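Local coordinates for uncharacterized protein (Peptoclostridium difficile 630, PDB 4YCS) that is of unknown function but, as a putative lipoprotein related to PnrA-like ABC transporter substrate-binding proteins, may bind a small ligand, at residues 13-17 and 74-78; 24-28 and 111-115; 58-63 and 83-87. All coordinates share one frame; numbering follows the deposited sequence.

Contact 1 of 3, residues 13-17 and 74-78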
ATOM      1  N   ILE A  13       3.134   0.642  -3.788  1.00 30.01           N
ATOM      2  CA  ILE A  13       2.963   0.431  -5.245  1.00 31.55           C
ATOM      3  C   ILE A  13       1.821   1.381  -5.723  1.00 32.67           C
ATOM      4  O   ILE A  13       0.744   1.418  -5.145  1.00 32.62           O
ATOM      5  CB  ILE A  13       2.757  -1.058  -5.625  1.00 33.19           C
ATOM      6  CG1 ILE A  13       2.565  -1.217  -7.133  1.00 36.08           C
ATOM      7  CG2 ILE A  13       1.575  -1.673  -4.915  1.00 33.63           C
ATOM      8  CD1 ILE A  13       2.745  -2.634  -7.618  1.00 38.14           C
ATOM      9  N   LEU A  14       2.110   2.168  -6.745  1.00 34.35           N
ATOM     10  CA  LEU A  14       1.170   3.167  -7.282  1.00 37.01           C
ATOM     11  C   LEU A  14       0.820   2.981  -8.765  1.00 38.57           C
ATOM     12  O   LEU A  14       1.633   2.565  -9.564  1.00 38.58           O
ATOM     13  CB  LEU A  14       1.750   4.560  -7.108  1.00 39.04           C
ATOM     14  CG  LEU A  14       2.178   4.850  -5.673  1.00 41.27           C
ATOM     15  CD1 LEU A  14       3.688   4.769  -5.580  1.00 43.54           C
ATOM     16  CD2 LEU A  14       1.680   6.199  -5.200  1.00 41.51           C
ATOM     17  N   ASP A  15      -0.436   3.274  -9.078  1.00 42.70           N
ATOM     18  CA  ASP A  15      -0.974   3.235 -10.439  1.00 42.27           C
ATOM     19  C   ASP A  15      -0.761   4.634 -11.007  1.00 44.04           C
ATOM     20  O   ASP A  15      -1.340   5.600 -10.510  1.00 43.52           O
ATOM     21  CB  ASP A  15      -2.453   2.905 -10.336  1.00 44.80           C
ATOM     22  CG  ASP A  15      -3.181   2.883 -11.694  1.00 46.94           C
ATOM     23  OD1 ASP A  15      -2.521   3.035 -12.755  1.00 47.61           O
ATOM     24  OD2 ASP A  15      -4.427   2.667 -11.659  1.00 50.69           O
ATOM     25  N   ILE A  16       0.106   4.750 -12.011  1.00 47.99           N
ATOM     26  CA  ILE A  16       0.427   6.059 -12.614  1.00 51.49           C
ATOM     27  C   ILE A  16      -0.077   6.253 -14.060  1.00 55.62           C
ATOM     28  O   ILE A  16       0.415   7.126 -14.759  1.00 57.33           O
ATOM     29  CB  ILE A  16       1.934   6.380 -12.554  1.00 49.99           C
ATOM     30  CG1 ILE A  16       2.786   5.354 -13.333  1.00 49.50           C
ATOM     31  CG2 ILE A  16       2.334   6.531 -11.099  1.00 50.58           C
ATOM     32  CD1 ILE A  16       4.222   5.801 -13.562  1.00 51.70           C
ATOM     33  N   GLU A  17      -1.049   5.451 -14.498  1.00 58.86           N
ATOM     34  CA  GLU A  17      -1.677   5.666 -15.812  1.00 62.86           C
ATOM     35  C   GLU A  17      -2.590   6.894 -15.774  1.00 65.22           C
ATOM     36  O   GLU A  17      -3.487   6.997 -14.933  1.00 66.51           O
ATOM     37  CB  GLU A  17      -2.480   4.448 -16.259  1.00 68.05           C
ATOM     38  CG  GLU A  17      -3.045   4.589 -17.672  1.00 75.04           C
ATOM     39  CD  GLU A  17      -3.508   3.275 -18.271  1.00 78.65           C
ATOM     40  OE1 GLU A  17      -4.178   2.506 -17.569  1.00 77.08           O
ATOM     41  OE2 GLU A  17      -3.211   3.017 -19.452  1.00 83.09           O
ATOM     42  N   ALA A  74      -7.964   1.875  -6.703  1.00 46.15           N
ATOM     43  CA  ALA A  74      -8.945   0.810  -6.869  1.00 46.04           C
ATOM     44  C   ALA A  74      -8.533  -0.191  -7.948  1.00 43.32           C
ATOM     45  O   ALA A  74      -8.974  -1.334  -7.913  1.00 43.69           O
ATOM     46  CB  ALA A  74     -10.312   1.402  -7.213  1.00 49.60           C
ATOM     47  N   ARG A  75      -7.680   0.201  -8.885  1.00 41.90           N
ATOM     48  CA  ARG A  75      -7.224  -0.764  -9.896  1.00 44.57           C
ATOM     49  C   ARG A  75      -6.382  -1.908  -9.313  1.00 43.48           C
ATOM     50  O   ARG A  75      -6.213  -2.938  -9.975  1.00 43.09           O
ATOM     51  CB  ARG A  75      -6.465  -0.089 -11.023  1.00 47.16           C
ATOM     52  CG  ARG A  75      -7.358   0.741 -11.943  1.00 52.24           C
ATOM     53  CD  ARG A  75      -6.891   0.657 -13.385  1.00 54.86           C
ATOM     54  NE  ARG A  75      -5.521   1.141 -13.576  1.00 54.93           N
ATOM     55  CZ  ARG A  75      -4.801   0.936 -14.676  1.00 58.38           C
ATOM     56  NH1 ARG A  75      -5.328   0.270 -15.693  1.00 58.67           N
ATOM     57  NH2 ARG A  75      -3.551   1.396 -14.776  1.00 56.26           N
ATOM     58  N   PHE A  76      -5.879  -1.763  -8.081  1.00 40.55           N
ATOM     59  CA  PHE A  76      -5.151  -2.878  -7.425  1.00 41.29           C
ATOM     60  C   PHE A  76      -6.042  -3.920  -6.742  1.00 43.06           C
ATOM     61  O   PHE A  76      -5.536  -4.994  -6.348  1.00 39.71           O
ATOM     62  CB  PHE A  76      -4.114  -2.358  -6.429  1.00 37.73           C
ATOM     63  CG  PHE A  76      -2.979  -1.676  -7.071  1.00 37.02           C
ATOM     64  CD1 PHE A  76      -2.044  -2.413  -7.759  1.00 36.45           C
ATOM     65  CD2 PHE A  76      -2.860  -0.293  -7.019  1.00 36.95           C
ATOM     66  CE1 PHE A  76      -0.983  -1.776  -8.367  1.00 39.01           C
ATOM     67  CE2 PHE A  76      -1.791   0.336  -7.598  1.00 40.36           C
ATOM     68  CZ  PHE A  76      -0.854  -0.409  -8.268  1.00 38.98           C
ATOM     69  N   ALA A  77      -7.341  -3.618  -6.624  1.00 43.07           N
ATOM     70  CA  ALA A  77      -8.287  -4.452  -5.868  1.00 45.97           C
ATOM     71  C   ALA A  77      -8.137  -5.930  -6.183  1.00 46.74           C
ATOM     72  O   ALA A  77      -7.820  -6.739  -5.296  1.00 44.77           O
ATOM     73  CB  ALA A  77      -9.723  -3.983  -6.111  1.00 48.51           C
ATOM     74  N   LYS A  78      -8.317  -6.278  -7.449  1.00 50.04           N
ATOM     75  CA  LYS A  78      -8.294  -7.690  -7.863  1.00 54.60           C
ATOM     76  C   LYS A  78      -6.900  -8.366  -7.779  1.00 48.07           C
ATOM     77  O   LYS A  78      -6.798  -9.456  -7.244  1.00 45.14           O
ATOM     78  CB  LYS A  78      -8.927  -7.886  -9.255  1.00 62.53           C
ATOM     79  CG  LYS A  78     -10.454  -7.773  -9.279  1.00 72.21           C
ATOM     80  CD  LYS A  78     -11.180  -8.974  -8.654  1.00 79.98           C
ATOM     81  CE  LYS A  78     -12.702  -8.806  -8.673  1.00 88.33           C
ATOM     82  NZ  LYS A  78     -13.180  -7.744  -7.741  1.00 90.86           N
TER
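The C-terminal end of strand 8-15 lies beside the 3-10 turn 74-76, with Asp15 and Arg75 facing each other at a CA-CA distance of 7.4 Å, and Ala77 N bonds back to Ala74 O as the turn runs into helix 77-84. The polar part of the contact is a side-on grip of a carboxylate by a guanidinium. Arg75 NE donates to Asp15 OD2 at 2.7 Å and Arg75 NH2 to Asp15 OD1 at 2.8 Å, both close to straight (171° or better). Each oxygen is met on its syn side and lies nearly in the guanidinium plane, although the two flat groups are twisted 29° apart, which puts the nitrogens out of the carboxylate plane. Asp15 reaches this position with CG anti to its N (chi1 178°), while the arginine chain bends at its second and third torsions to present that edge. A second acid completes a salt-bridge network: Glu17 OE1 comes obliquely to the guanidinium, 3.1 Å from Arg75 NH2. Asp15 OD1 also takes a weak bond from Glu17 N, at 3.3 Å, which ties the loop after the strand to the same carboxylate.

Next to this network, further back along the strand, the Phe76 ring turns its edge to the strand backbone, with CE2 3.6 Å from Asp15 N. Ile13 CG1 packs 3.7 Å from Phe76 CZ, and Ile13 CG2 sits over the rim of one ring face. Phe54 of helix 54-62 meets the same ring at a shallow angle. Strand 8-15 itself is an inner strand, with Ile13 bonded to Ile70 and Val72 of strand 68-72 and Leu14 to Val46 and Ser48 of strand 41-48.

Contact 2 of 3, residues 24-28 and 111-115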
HETATM    1  N   MSE A  24      -4.047  11.936  -5.258  1.00 51.45           N
HETATM    2  CA  MSE A  24      -4.070  10.835  -4.287  1.00 47.78           C
HETATM    3  C   MSE A  24      -2.708  10.191  -4.112  1.00 44.39           C
HETATM    4  O   MSE A  24      -2.333   9.808  -3.011  1.00 42.00           O
HETATM    5  CB  MSE A  24      -5.004   9.757  -4.835  1.00 48.94           C
HETATM    6  CG  MSE A  24      -5.311   8.781  -3.720  1.00 50.10           C
HETATM    7 SE   MSE A  24      -6.688   7.506  -4.300  0.66 56.15          SE
HETATM    8  CE  MSE A  24      -5.721   6.603  -5.734  1.00 48.73           C
ATOM      9  N   ASN A  25      -1.989  10.041  -5.217  1.00 44.72           N
ATOM     10  CA  ASN A  25      -0.644   9.498  -5.231  1.00 44.75           C
ATOM     11  C   ASN A  25       0.291  10.343  -4.410  1.00 46.32           C
ATOM     12  O   ASN A  25       1.028   9.815  -3.559  1.00 44.14           O
ATOM     13  CB  ASN A  25      -0.132   9.301  -6.664  1.00 44.93           C
ATOM     14  CG  ASN A  25      -0.734   8.081  -7.323  1.00 45.96           C
ATOM     15  OD1 ASN A  25      -1.542   7.395  -6.720  1.00 47.07           O
ATOM     16  ND2 ASN A  25      -0.338   7.802  -8.562  1.00 46.75           N
ATOM     17  N   ASN A  26       0.234  11.656  -4.613  1.00 47.73           N
ATOM     18  CA  ASN A  26       1.079  12.558  -3.838  1.00 50.10           C
ATOM     19  C   ASN A  26       0.786  12.541  -2.362  1.00 46.52           C
ATOM     20  O   ASN A  26       1.711  12.561  -1.539  1.00 46.24           O
ATOM     21  CB  ASN A  26       1.063  13.967  -4.415  1.00 58.20           C
ATOM     22  CG  ASN A  26       1.937  14.061  -5.632  1.00 67.64           C
ATOM     23  OD1 ASN A  26       3.107  14.362  -5.518  1.00 76.82           O
ATOM     24  ND2 ASN A  26       1.407  13.700  -6.783  1.00 72.83           N
ATOM     25  N   SER A  27      -0.483  12.439  -2.016  1.00 43.31           N
ATOM     26  CA  SER A  27      -0.888  12.368  -0.618  1.00 42.60           C
ATOM     27  C   SER A  27      -0.397  11.070   0.025  1.00 40.15           C
ATOM     28  O   SER A  27      -0.001  11.069   1.189  1.00 39.48           O
ATOM     29  CB  SER A  27      -2.423  12.469  -0.451  1.00 42.43           C
ATOM     30  OG  SER A  27      -2.892  13.751  -0.767  1.00 48.23           O
ATOM     31  N   ALA A  28      -0.492   9.960  -0.707  1.00 37.61           N
ATOM     32  CA  ALA A  28      -0.031   8.685  -0.202  1.00 36.86           C
ATOM     33  C   ALA A  28       1.486   8.742   0.086  1.00 37.31           C
ATOM     34  O   ALA A  28       1.946   8.385   1.182  1.00 40.02           O
ATOM     35  CB  ALA A  28      -0.372   7.581  -1.181  1.00 37.78           C
ATOM     36  N   TYR A 111     -10.017   7.474   0.589  1.00 61.24           N
ATOM     37  CA  TYR A 111      -9.378   8.662  -0.009  1.00 64.71           C
ATOM     38  C   TYR A 111      -9.224   9.787   1.034  1.00 64.55           C
ATOM     39  O   TYR A 111      -8.243  10.525   0.998  1.00 63.86           O
ATOM     40  CB  TYR A 111     -10.204   9.145  -1.223  1.00 69.49           C
ATOM     41  CG  TYR A 111      -9.812  10.497  -1.798  1.00 78.12           C
ATOM     42  CD1 TYR A 111      -8.791  10.609  -2.751  1.00 82.44           C
ATOM     43  CD2 TYR A 111     -10.477  11.665  -1.403  1.00 84.42           C
ATOM     44  CE1 TYR A 111      -8.445  11.843  -3.287  1.00 88.57           C
ATOM     45  CE2 TYR A 111     -10.132  12.902  -1.931  1.00 87.43           C
ATOM     46  CZ  TYR A 111      -9.117  12.980  -2.872  1.00 90.92           C
ATOM     47  OH  TYR A 111      -8.771  14.201  -3.396  1.00 98.94           O
ATOM     48  N   GLU A 112     -10.185   9.886   1.964  1.00 63.77           N
ATOM     49  CA  GLU A 112     -10.183  10.911   3.024  1.00 69.00           C
ATOM     50  C   GLU A 112      -9.063  10.637   4.053  1.00 66.10           C
ATOM     51  O   GLU A 112      -8.233  11.488   4.367  1.00 62.96           O
ATOM     52  CB  GLU A 112     -11.559  10.963   3.711  1.00 70.73           C
ATOM     53  CG  GLU A 112     -12.592  11.833   2.966  1.00 81.40           C
ATOM     54  CD  GLU A 112     -12.984  11.311   1.579  1.00 87.58           C
ATOM     55  OE1 GLU A 112     -12.828  10.083   1.321  1.00 84.87           O
ATOM     56  OE2 GLU A 112     -13.457  12.130   0.752  1.00 87.74           O
ATOM     57  N   ASP A 113      -9.048   9.414   4.545  1.00 61.51           N
ATOM     58  CA  ASP A 113      -8.073   8.981   5.515  1.00 58.91           C
ATOM     59  C   ASP A 113      -6.644   9.025   4.941  1.00 57.24           C
ATOM     60  O   ASP A 113      -5.692   9.290   5.660  1.00 56.26           O
ATOM     61  CB  ASP A 113      -8.470   7.580   6.026  1.00 59.68           C
ATOM     62  CG  ASP A 113      -9.748   7.622   6.930  1.00 59.23           C
ATOM     63  OD1 ASP A 113     -10.068   8.705   7.418  1.00 56.07           O
ATOM     64  OD2 ASP A 113     -10.391   6.580   7.181  1.00 61.72           O
ATOM     65  N   ASN A 114      -6.517   8.822   3.633  1.00 57.29           N
ATOM     66  CA  ASN A 114      -5.240   8.933   2.921  1.00 57.73           C
ATOM     67  C   ASN A 114      -4.527  10.274   3.163  1.00 61.59           C
ATOM     68  O   ASN A 114      -3.292  10.315   3.240  1.00 61.21           O
ATOM     69  CB  ASN A 114      -5.456   8.748   1.401  1.00 55.97           C
ATOM     70  CG  ASN A 114      -4.148   8.620   0.608  1.00 53.55           C
ATOM     71  OD1 ASN A 114      -3.249   7.886   0.995  1.00 52.12           O
ATOM     72  ND2 ASN A 114      -4.071   9.284  -0.527  1.00 50.18           N
ATOM     73  N   LYS A 115      -5.297  11.357   3.282  1.00 63.06           N
ATOM     74  CA  LYS A 115      -4.719  12.711   3.413  1.00 65.39           C
ATOM     75  C   LYS A 115      -4.971  13.424   4.759  1.00 60.74           C
ATOM     76  O   LYS A 115      -4.573  14.560   4.918  1.00 60.62           O
ATOM     77  CB  LYS A 115      -5.199  13.597   2.264  1.00 68.18           C
ATOM     78  CG  LYS A 115      -6.709  13.702   2.137  1.00 74.07           C
ATOM     79  CD  LYS A 115      -7.103  14.605   0.967  1.00 78.30           C
ATOM     80  CE  LYS A 115      -8.600  14.559   0.700  1.00 84.64           C
ATOM     81  NZ  LYS A 115      -9.402  15.179   1.786  1.00 86.65           N
TER
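Asn114, its CG trans to the backbone N (chi1 -171°), extends its amide straight across to helix 22-38, and Met24, extended through its first two torsions, brings its selenium to the edge of Tyr111. The amide is used for one cross-helix bond: Asn114 ND2 donates to Met24 O at 3.1 Å, in the carbonyl plane and on a lone pair, with the oxygen lying in the plane of the amide. The bond is somewhat bent (144°), and the same carbonyl also keeps its helical partner, Ala28 N, at 3.0 Å. Two donors therefore share one oxygen. The other end of the amide rests on apolar surface, with Asn114 OD1 3.5 Å from Ala28 CA; it is buried and has no polar partner in the model.

Ser27 CB closes on the amide nitrogen, and Ser27 OG lies 3.8 Å from Lys115 CB, whose chain then leads away. On the other flank selenomethionine Met24 makes a Met-aromatic contact: SE stands 5.4 Å from the centroid of the Tyr111 ring and essentially in its plane, so the edge, not the face, is touched. Met24 CG approaches the same edge, 4.0 Å from Tyr111 CD1.

The short segment axes pass 9.3 Å apart at 43°. Glycerol, probably from crystallisation, lies near the Tyr111 side chain, and both Met24 and Tyr111 touch Asp96. This link between helix 22-38 and the short, weakly bonded helix 111-115 is consistent with the 2-1-3-4-5 parallel alpha/beta lobe of periplasmic-binding-protein relatives.

Contact 3 of 3, residues 58-63 and 83-87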
ATOM      1  N   ILE A  58       3.293  -7.250  -7.104  1.00 30.26           N
ATOM      2  CA  ILE A  58       2.944  -7.429  -5.707  1.00 29.35           C
ATOM      3  C   ILE A  58       3.535  -8.726  -5.165  1.00 31.06           C
ATOM      4  O   ILE A  58       4.073  -8.791  -4.015  1.00 28.44           O
ATOM      5  CB  ILE A  58       1.425  -7.343  -5.465  1.00 30.01           C
ATOM      6  CG1 ILE A  58       0.894  -5.966  -5.838  1.00 32.09           C
ATOM      7  CG2 ILE A  58       1.126  -7.598  -3.998  1.00 30.29           C
ATOM      8  CD1 ILE A  58      -0.626  -5.896  -5.988  1.00 34.73           C
ATOM      9  N   ASP A  59       3.526  -9.750  -6.008  1.00 29.35           N
ATOM     10  CA  ASP A  59       4.131 -11.022  -5.655  1.00 31.72           C
ATOM     11  C   ASP A  59       5.636 -10.895  -5.383  1.00 31.04           C
ATOM     12  O   ASP A  59       6.161 -11.461  -4.415  1.00 27.44           O
ATOM     13  CB  ASP A  59       3.853 -12.053  -6.754  1.00 36.11           C
ATOM     14  CG  ASP A  59       4.385 -13.404  -6.381  1.00 42.84           C
ATOM     15  OD1 ASP A  59       3.585 -14.219  -5.910  1.00 48.95           O
ATOM     16  OD2 ASP A  59       5.603 -13.614  -6.528  1.00 50.24           O
ATOM     17  N   ILE A  60       6.334 -10.131  -6.228  1.00 30.96           N
ATOM     18  CA  ILE A  60       7.734  -9.841  -5.970  1.00 29.66           C
ATOM     19  C   ILE A  60       7.928  -9.148  -4.626  1.00 26.59           C
ATOM     20  O   ILE A  60       8.859  -9.490  -3.900  1.00 29.81           O
ATOM     21  CB  ILE A  60       8.341  -8.985  -7.093  1.00 33.52           C
ATOM     22  CG1 ILE A  60       8.477  -9.806  -8.414  1.00 37.27           C
ATOM     23  CG2 ILE A  60       9.691  -8.444  -6.664  1.00 32.54           C
ATOM     24  CD1 ILE A  60       8.697  -8.914  -9.648  1.00 40.67           C
ATOM     25  N   LEU A  61       7.097  -8.156  -4.293  1.00 26.72           N
ATOM     26  CA  LEU A  61       7.198  -7.440  -3.007  1.00 24.31           C
ATOM     27  C   LEU A  61       6.979  -8.366  -1.825  1.00 23.85           C
ATOM     28  O   LEU A  61       7.618  -8.188  -0.763  1.00 22.99           O
ATOM     29  CB  LEU A  61       6.223  -6.249  -2.949  1.00 26.73           C
ATOM     30  CG  LEU A  61       6.428  -5.119  -3.970  1.00 27.55           C
ATOM     31  CD1 LEU A  61       5.382  -4.046  -3.813  1.00 29.04           C
ATOM     32  CD2 LEU A  61       7.812  -4.521  -3.879  1.00 28.33           C
ATOM     33  N   CYS A  62       6.118  -9.380  -2.000  1.00 22.85           N
ATOM     34  CA  CYS A  62       5.885 -10.386  -0.953  1.00 24.83           C
ATOM     35  C   CYS A  62       7.097 -11.274  -0.702  1.00 25.69           C
ATOM     36  O   CYS A  62       7.168 -11.948   0.318  1.00 26.17           O
ATOM     37  CB  CYS A  62       4.684 -11.243  -1.316  1.00 25.84           C
ATOM     38  SG  CYS A  62       3.131 -10.370  -1.309  1.00 29.13           S
ATOM     39  N   ASN A  63       8.068 -11.233  -1.611  1.00 25.10           N
ATOM     40  CA  ASN A  63       9.349 -11.965  -1.454  1.00 26.61           C
ATOM     41  C   ASN A  63      10.528 -11.051  -1.216  1.00 28.60           C
ATOM     42  O   ASN A  63      11.635 -11.491  -1.325  1.00 29.81           O
ATOM     43  CB  ASN A  63       9.581 -12.844  -2.701  1.00 28.46           C
ATOM     44  CG  ASN A  63       8.626 -14.021  -2.717  1.00 27.29           C
ATOM     45  OD1 ASN A  63       8.830 -14.987  -1.995  1.00 27.19           O
ATOM     46  ND2 ASN A  63       7.566 -13.908  -3.468  1.00 27.71           N
ATOM     47  N   VAL A  83      -3.062 -12.079  -4.673  1.00 40.31           N
ATOM     48  CA  VAL A  83      -1.735 -12.333  -4.138  1.00 39.27           C
ATOM     49  C   VAL A  83      -1.775 -12.478  -2.602  1.00 36.38           C
ATOM     50  O   VAL A  83      -1.059 -13.258  -2.020  1.00 35.72           O
ATOM     51  CB  VAL A  83      -0.763 -11.244  -4.592  1.00 39.02           C
ATOM     52  CG1 VAL A  83       0.606 -11.427  -3.936  1.00 40.43           C
ATOM     53  CG2 VAL A  83      -0.628 -11.250  -6.109  1.00 40.24           C
ATOM     54  N   ALA A  84      -2.623 -11.713  -1.954  1.00 36.05           N
ATOM     55  CA  ALA A  84      -2.761 -11.792  -0.526  1.00 37.94           C
ATOM     56  C   ALA A  84      -3.175 -13.174  -0.010  1.00 40.64           C
ATOM     57  O   ALA A  84      -2.833 -13.534   1.124  1.00 42.01           O
ATOM     58  CB  ALA A  84      -3.754 -10.745  -0.051  1.00 39.63           C
ATOM     59  N   LYS A  85      -3.952 -13.907  -0.809  1.00 40.95           N
ATOM     60  CA  LYS A  85      -4.288 -15.299  -0.505  1.00 45.27           C
ATOM     61  C   LYS A  85      -3.053 -16.186  -0.449  1.00 43.06           C
ATOM     62  O   LYS A  85      -3.061 -17.172   0.308  1.00 43.09           O
ATOM     63  CB  LYS A  85      -5.219 -15.876  -1.581  1.00 52.25           C
ATOM     64  CG  LYS A  85      -6.636 -15.337  -1.562  1.00 59.78           C
ATOM     65  CD  LYS A  85      -7.497 -16.170  -2.523  1.00 69.65           C
ATOM     66  CE  LYS A  85      -8.747 -15.431  -2.981  1.00 75.66           C
ATOM     67  NZ  LYS A  85      -9.833 -15.562  -1.972  1.00 82.15           N
ATOM     68  N   LYS A  86      -2.006 -15.852  -1.233  1.00 38.60           N
ATOM     69  CA  LYS A  86      -0.813 -16.715  -1.353  1.00 39.11           C
ATOM     70  C   LYS A  86       0.218 -16.416  -0.246  1.00 36.30           C
ATOM     71  O   LYS A  86       1.184 -17.177  -0.055  1.00 34.09           O
ATOM     72  CB  LYS A  86      -0.149 -16.558  -2.738  1.00 41.40           C
ATOM     73  CG  LYS A  86      -1.034 -16.862  -3.941  1.00 49.30           C
ATOM     74  CD  LYS A  86      -0.268 -16.842  -5.277  1.00 55.53           C
ATOM     75  CE  LYS A  86       0.237 -15.450  -5.653  1.00 65.78           C
ATOM     76  NZ  LYS A  86       0.551 -15.216  -7.106  1.00 75.63           N
ATOM     77  N   TYR A  87       0.024 -15.310   0.488  1.00 33.87           N
ATOM     78  CA  TYR A  87       0.961 -14.917   1.532  1.00 31.40           C
ATOM     79  C   TYR A  87       0.192 -14.484   2.783  1.00 34.54           C
ATOM     80  O   TYR A  87       0.071 -13.275   3.049  1.00 31.91           O
ATOM     81  CB  TYR A  87       1.902 -13.793   1.002  1.00 29.03           C
ATOM     82  CG  TYR A  87       2.705 -14.187  -0.183  1.00 28.49           C
ATOM     83  CD1 TYR A  87       3.868 -14.891  -0.040  1.00 29.47           C
ATOM     84  CD2 TYR A  87       2.259 -13.935  -1.475  1.00 31.18           C
ATOM     85  CE1 TYR A  87       4.596 -15.331  -1.140  1.00 29.79           C
ATOM     86  CE2 TYR A  87       3.003 -14.324  -2.600  1.00 30.03           C
ATOM     87  CZ  TYR A  87       4.172 -15.035  -2.409  1.00 32.56           C
ATOM     88  OH  TYR A  87       4.945 -15.426  -3.452  1.00 29.42           O
TER
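Polar interactions between Tyr87, Asp59, Asn63 and Lys86 line one side of this contact. The hydroxyl joins two residues of segment 58-63: Tyr87 OH donates to Asp59 OD1 at 3.1 Å, reaching the oxygen from above the carboxylate plane, and accepts from Asn63 ND2 at 3.0 Å, in the amide plane. The amide stands nearly perpendicular to the ring (83°). Asn63 ND2 also bonds Asp59 O at 3.0 Å, so the asparagine folds back over the end of its own helix while reaching the tyrosine. Lys86 NZ adds a long, weak salt bridge to Asp59 OD1, at 3.4 Å.

The aromatic interaction is made by Cys62. Its CB lies 3.6 Å from the centroid of the Tyr87 ring, directly over the face, a CH-pi contact; SG, with chi1 of -67°, lies oblique to the ring, 4.3 Å from its centroid, in a sulfur-aromatic contact.

Apolar packing continues from Cys62 to Val83 and Ile58. Val83 CG1, anti to its backbone N, touches both Cys62 SG at 3.8 Å and Ile58 CG2 at 3.9 Å.

The contact brings the C-terminal ends of helices 54-62 and 77-84 together on one face of the sheet. Ile58, Cys62 and Ala84 all rest on Phe92 of strand 91-95, Cys62 also meets Ile69 of strand 68-72, and Ala84 O is bonded by Asn105 ND2.

Overall arrangement
Contact 1 links the other two. Its centre lies 14 Å from that of contact 2, where Asn25 ND2 meets Asp15 O at 3.1 Å in a probable hydrogen bond, and 15 Å from that of contact 3, where Ile58 CD1 packs 4.2 Å from Phe76 CD1. Contacts 2 and 3 do not touch: they lie on opposite sides of the chain's centre, with nearest atoms about 13 Å apart. Contacts 1 and 2 gather at the C-terminal ends of the parallel strands, the edge at which related binding proteins usually hold their ligand, and the glycerol near contact 2 may mark a pocket there. Contact 3 joins the C-terminal ends of helices 54-62 and 77-84, away from that edge.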